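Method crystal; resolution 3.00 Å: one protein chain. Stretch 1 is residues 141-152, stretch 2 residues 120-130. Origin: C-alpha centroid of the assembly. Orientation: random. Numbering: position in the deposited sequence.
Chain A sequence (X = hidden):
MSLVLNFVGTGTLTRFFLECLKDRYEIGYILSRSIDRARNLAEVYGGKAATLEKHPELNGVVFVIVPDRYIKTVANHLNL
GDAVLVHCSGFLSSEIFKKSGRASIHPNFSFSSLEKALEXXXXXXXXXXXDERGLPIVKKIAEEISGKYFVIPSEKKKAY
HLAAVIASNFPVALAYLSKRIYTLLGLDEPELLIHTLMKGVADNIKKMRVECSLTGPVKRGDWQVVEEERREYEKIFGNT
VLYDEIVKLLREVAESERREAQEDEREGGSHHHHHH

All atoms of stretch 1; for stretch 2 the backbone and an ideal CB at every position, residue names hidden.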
# COMPACT_ATOMS: atom_id res chain seq x y z
N ILE A 141 25.57 -13.04 4.61
CA ILE A 141 25.14 -12.74 3.24
C ILE A 141 24.22 -11.54 3.10
O ILE A 141 24.38 -10.72 2.19
CB ILE A 141 24.48 -13.97 2.59
CG1 ILE A 141 25.53 -15.04 2.32
CG2 ILE A 141 23.78 -13.58 1.31
CD1 ILE A 141 25.02 -16.27 1.63
N ALA A 142 23.24 -11.43 3.99
CA ALA A 142 22.31 -10.31 3.93
C ALA A 142 23.08 -9.02 4.18
O ALA A 142 22.84 -7.99 3.54
CB ALA A 142 21.20 -10.48 4.97
N GLU A 143 24.01 -9.09 5.12
CA GLU A 143 24.83 -7.94 5.47
C GLU A 143 25.53 -7.41 4.23
O GLU A 143 25.76 -6.21 4.09
CB GLU A 143 25.86 -8.33 6.53
CG GLU A 143 25.88 -7.40 7.71
CD GLU A 143 25.80 -5.94 7.30
OE1 GLU A 143 26.61 -5.51 6.44
OE2 GLU A 143 24.93 -5.23 7.84
N GLU A 144 25.86 -8.32 3.33
CA GLU A 144 26.53 -7.95 2.09
C GLU A 144 25.56 -7.35 1.09
O GLU A 144 25.58 -6.15 0.84
CB GLU A 144 27.21 -9.15 1.47
CG GLU A 144 28.58 -9.43 2.02
CD GLU A 144 29.40 -10.27 1.08
OE1 GLU A 144 29.58 -9.85 -0.09
OE2 GLU A 144 29.87 -11.34 1.53
N ILE A 145 24.71 -8.20 0.51
CA ILE A 145 23.72 -7.78 -0.46
C ILE A 145 23.07 -6.43 -0.12
O ILE A 145 23.01 -5.53 -0.98
CB ILE A 145 22.62 -8.86 -0.63
CG1 ILE A 145 23.25 -10.19 -1.09
CG2 ILE A 145 21.57 -8.39 -1.62
CD1 ILE A 145 22.27 -11.36 -1.12
N SER A 146 22.60 -6.30 1.13
CA SER A 146 21.95 -5.09 1.65
C SER A 146 21.82 -5.19 3.15
O SER A 146 21.06 -5.99 3.68
CB SER A 146 20.57 -4.87 1.02
OG SER A 146 19.72 -5.99 1.18
N GLY A 147 22.58 -4.36 3.84
CA GLY A 147 22.60 -4.38 5.31
C GLY A 147 21.33 -4.19 6.13
O GLY A 147 21.35 -3.67 7.25
N LYS A 148 20.23 -4.67 5.57
CA LYS A 148 18.96 -4.57 6.23
C LYS A 148 18.35 -5.97 6.33
O LYS A 148 18.15 -6.65 5.32
CB LYS A 148 18.08 -3.65 5.42
CG LYS A 148 18.85 -2.47 4.86
CD LYS A 148 17.90 -1.50 4.19
CE LYS A 148 18.65 -0.40 3.43
NZ LYS A 148 17.72 0.47 2.64
N TYR A 149 18.08 -6.40 7.57
CA TYR A 149 17.49 -7.70 7.82
C TYR A 149 17.18 -7.88 9.30
O TYR A 149 17.47 -7.01 10.11
CB TYR A 149 18.44 -8.80 7.36
CG TYR A 149 19.77 -8.84 8.07
CD1 TYR A 149 19.90 -9.38 9.36
CD2 TYR A 149 20.92 -8.31 7.46
CE1 TYR A 149 21.13 -9.40 10.02
CE2 TYR A 149 22.16 -8.33 8.12
CZ TYR A 149 22.25 -8.87 9.40
OH TYR A 149 23.47 -8.87 10.05
N PHE A 150 16.59 -9.02 9.64
CA PHE A 150 16.26 -9.33 11.03
C PHE A 150 15.98 -10.83 11.22
O PHE A 150 15.30 -11.46 10.40
CB PHE A 150 15.09 -8.46 11.53
CG PHE A 150 13.80 -8.68 10.81
CD1 PHE A 150 12.87 -9.60 11.29
CD2 PHE A 150 13.51 -7.97 9.65
CE1 PHE A 150 11.65 -9.80 10.63
CE2 PHE A 150 12.29 -8.17 8.98
CZ PHE A 150 11.36 -9.09 9.47
N VAL A 151 16.54 -11.39 12.29
CA VAL A 151 16.38 -12.81 12.60
C VAL A 151 15.06 -13.02 13.32
O VAL A 151 14.61 -12.18 14.10
CB VAL A 151 17.57 -13.37 13.48
CG1 VAL A 151 17.36 -13.07 14.96
CG2 VAL A 151 17.71 -14.87 13.29
N ILE A 152 14.45 -14.17 13.04
CA ILE A 152 13.17 -14.55 13.59
C ILE A 152 13.21 -16.02 13.98
O ILE A 152 13.77 -16.83 13.26
CB ILE A 152 12.05 -14.27 12.54
CG1 ILE A 152 10.88 -15.22 12.75
CG2 ILE A 152 12.58 -14.43 11.13
CD1 ILE A 152 9.81 -15.07 11.69
N UNK A 120 17.70 -2.75 -7.08
CA UNK A 120 17.09 -2.17 -5.89
C UNK A 120 17.69 -2.92 -4.71
O UNK A 120 17.36 -2.68 -3.55
CB UNK A 120 15.56 -2.27 -5.91
N UNK A 121 18.58 -3.85 -5.05
CA UNK A 121 19.26 -4.68 -4.08
C UNK A 121 19.55 -4.04 -2.71
O UNK A 121 19.41 -4.69 -1.68
CB UNK A 121 20.58 -5.14 -4.70
N UNK A 122 19.93 -2.77 -2.72
CA UNK A 122 20.26 -2.05 -1.48
C UNK A 122 19.10 -1.94 -0.48
O UNK A 122 19.32 -1.83 0.74
CB UNK A 122 20.74 -0.64 -1.83
N UNK A 123 17.87 -1.97 -1.00
CA UNK A 123 16.68 -1.84 -0.17
C UNK A 123 15.80 -3.09 -0.11
O UNK A 123 14.61 -3.04 -0.42
CB UNK A 123 15.84 -0.67 -0.68
N UNK A 124 16.39 -4.20 0.30
CA UNK A 124 15.69 -5.47 0.43
C UNK A 124 15.90 -5.96 1.84
O UNK A 124 16.96 -6.49 2.17
CB UNK A 124 16.18 -6.50 -0.59
N UNK A 125 14.90 -5.77 2.69
CA UNK A 125 15.00 -6.23 4.06
C UNK A 125 14.87 -7.75 4.04
O UNK A 125 13.91 -8.29 3.47
CB UNK A 125 13.94 -5.58 4.95
N UNK A 126 15.83 -8.44 4.64
CA UNK A 126 15.81 -9.89 4.68
C UNK A 126 15.26 -10.52 5.94
O UNK A 126 15.48 -10.04 7.06
CB UNK A 126 17.23 -10.41 4.47
N UNK A 127 14.53 -11.61 5.75
CA UNK A 127 13.98 -12.33 6.87
C UNK A 127 14.84 -13.57 6.99
O UNK A 127 14.70 -14.52 6.21
CB UNK A 127 12.50 -12.66 6.69
N UNK A 128 15.75 -13.56 7.95
CA UNK A 128 16.63 -14.70 8.15
C UNK A 128 16.09 -15.51 9.31
O UNK A 128 15.24 -15.04 10.07
CB UNK A 128 18.07 -14.26 8.41
N UNK A 129 16.59 -16.73 9.45
CA UNK A 129 16.17 -17.66 10.49
C UNK A 129 16.94 -18.94 10.17
O UNK A 129 16.63 -19.64 9.21
CB UNK A 129 14.66 -17.87 10.52
N UNK A 130 17.97 -19.21 10.96
CA UNK A 130 18.77 -20.39 10.71
C UNK A 130 19.23 -21.15 11.94
O UNK A 130 18.84 -20.87 13.08
CB UNK A 130 20.00 -19.99 9.90

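At position 120 the ideal CB has nothing of stretch 1 within 5.5 Å, so stretch 1 sets no preference; the residue is M120, modelled as selenomethionine. Position 121 lies beside the end of the helix, its ideal CB 4.5 Å from I145 O; phi/psi of -32/-40 is a turn-like pair at the margin of the helical region, and the nearby I145 O does not select a particular side chain. A polar or long flexible chain would suit; K121 is deposited, and its end leads away. Position 122 points away, its ideal CB 5.1 Å from S146 CB, which leaves side-chain choice wide. It is D122, whose backbone does the touching: D122 O is 3.3 Å from S146 CB and 3.1 Å from K148 CE.

At 123 the ideal CB comes 4.0 Å from K148 NZ although the bond points away overall. An acidic or neutral polar residue would be compatible with the amine; Q123 is found, and its CB keeps that 4.0 Å distance from K148 NZ. Position 124 has its ideal CB sideways, 4.0 Å from S146 OG, and its extended backbone (-125/101) would accept a beta-branched or other apolar residue, or a small polar one. I124 occupies it with chi1 m, while its carbonyl serves stretch 1: S146 OG donates a hydrogen bond to I124 O at 3.0 Å.

Position 125 has its ideal CB 5.1 Å from F150 CE2, so a medium apolar chain could reach the ring. V125 does so, placing CG1 3.7 Å from F150 CE2, at the ring's edge.

Position 126 is the most informative. Its ideal CB is 3.5 Å from Y149 CB and 4.0 Å from A142 CB, on the side of the sheet shared with Y149, and the helix lies beyond. Leucine, isoleucine, methionine or an aromatic could fill this gap. The residue is F126: chi1 m carries the ring to the helix, with F126 CD1 3.6 Å from A142 CB and I145 CG2 at the ring's edge, 3.9 Å from F126 CZ. Its backbone makes the parallel pairing with Y149, with F126 N donating to K148 O (3.0 Å) and F126 O accepting from F150 N (3.0 Å).

At 127 the ideal CB would sit on the F150 side of the sheet, 4.7 Å from F150 CZ and 4.8 Å from I152 CG2. Those distances leave room for a small side chain, so stretch 1 does not demand the deposited G127.

Position 128 returns to the Y149 side, its ideal CB 5.3 Å from Y149 CD1; a branched apolar chain could reach both ring and helix. L128 does: CD1 lies over one face of the Y149 ring, 4.2 Å from its centroid, and 3.9 Å from A142 CB. L128 N donates to F150 O (3.3 Å), and L128 O accepts from I152 N (3.2 Å).

The ideal CB at 129 is 3.1 Å from I152 O, a tight fit that glycine would relieve; any other residue has to accept it, and the contact does not choose between polar and apolar chains. E129 has its end leading away, though CG stays 3.0 Å from I152 O. Nothing of stretch 1 lies within 5.5 Å of the ideal CB at 130, so stretch 1 sets no preference there; G130 is deposited.

Stretch 2, residues 120-130: MKDQIVFGLEG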
# COMPACT_ATOMS: atom_id res chain seq x y z
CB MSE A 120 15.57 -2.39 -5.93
CG MSE A 120 14.73 -1.14 -5.78
SE MSE A 120 15.05 0.15 -7.17
CE MSE A 120 14.10 -0.70 -8.63
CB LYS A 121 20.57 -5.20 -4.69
CG LYS A 121 21.25 -4.28 -5.74
CD LYS A 121 21.71 -2.95 -5.15
CE LYS A 121 22.81 -2.29 -5.99
NZ LYS A 121 22.43 -2.06 -7.42
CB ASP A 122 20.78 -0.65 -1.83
CG ASP A 122 19.80 0.15 -2.68
OD1 ASP A 122 18.81 0.69 -2.18
OD2 ASP A 122 20.08 0.22 -3.99
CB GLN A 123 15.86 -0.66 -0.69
CG GLN A 123 15.62 -0.74 -2.18
CD GLN A 123 15.41 0.61 -2.80
OE1 GLN A 123 16.26 1.49 -2.68
NE2 GLN A 123 14.27 0.79 -3.46
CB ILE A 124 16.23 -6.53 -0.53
CG1 ILE A 124 15.93 -6.13 -1.97
CG2 ILE A 124 15.59 -7.88 -0.25
CD1 ILE A 124 16.46 -7.13 -2.99
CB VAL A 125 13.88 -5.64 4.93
CG1 VAL A 125 13.95 -6.23 6.34
CG2 VAL A 125 13.99 -4.13 4.97
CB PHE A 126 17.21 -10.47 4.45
CG PHE A 126 17.73 -10.30 3.06
CD1 PHE A 126 18.61 -9.27 2.76
CD2 PHE A 126 17.34 -11.17 2.06
CE1 PHE A 126 19.11 -9.11 1.47
CE2 PHE A 126 17.83 -11.02 0.77
CZ PHE A 126 18.72 -9.99 0.47
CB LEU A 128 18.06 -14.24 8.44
CG LEU A 128 18.52 -12.99 7.68
CD1 LEU A 128 20.02 -12.82 7.85
CD2 LEU A 128 18.17 -13.12 6.22
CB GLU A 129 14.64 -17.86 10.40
CG GLU A 129 14.04 -18.99 11.22
CD GLU A 129 14.09 -20.32 10.49
OE1 GLU A 129 14.91 -21.19 10.88
OE2 GLU A 129 13.32 -20.50 9.51
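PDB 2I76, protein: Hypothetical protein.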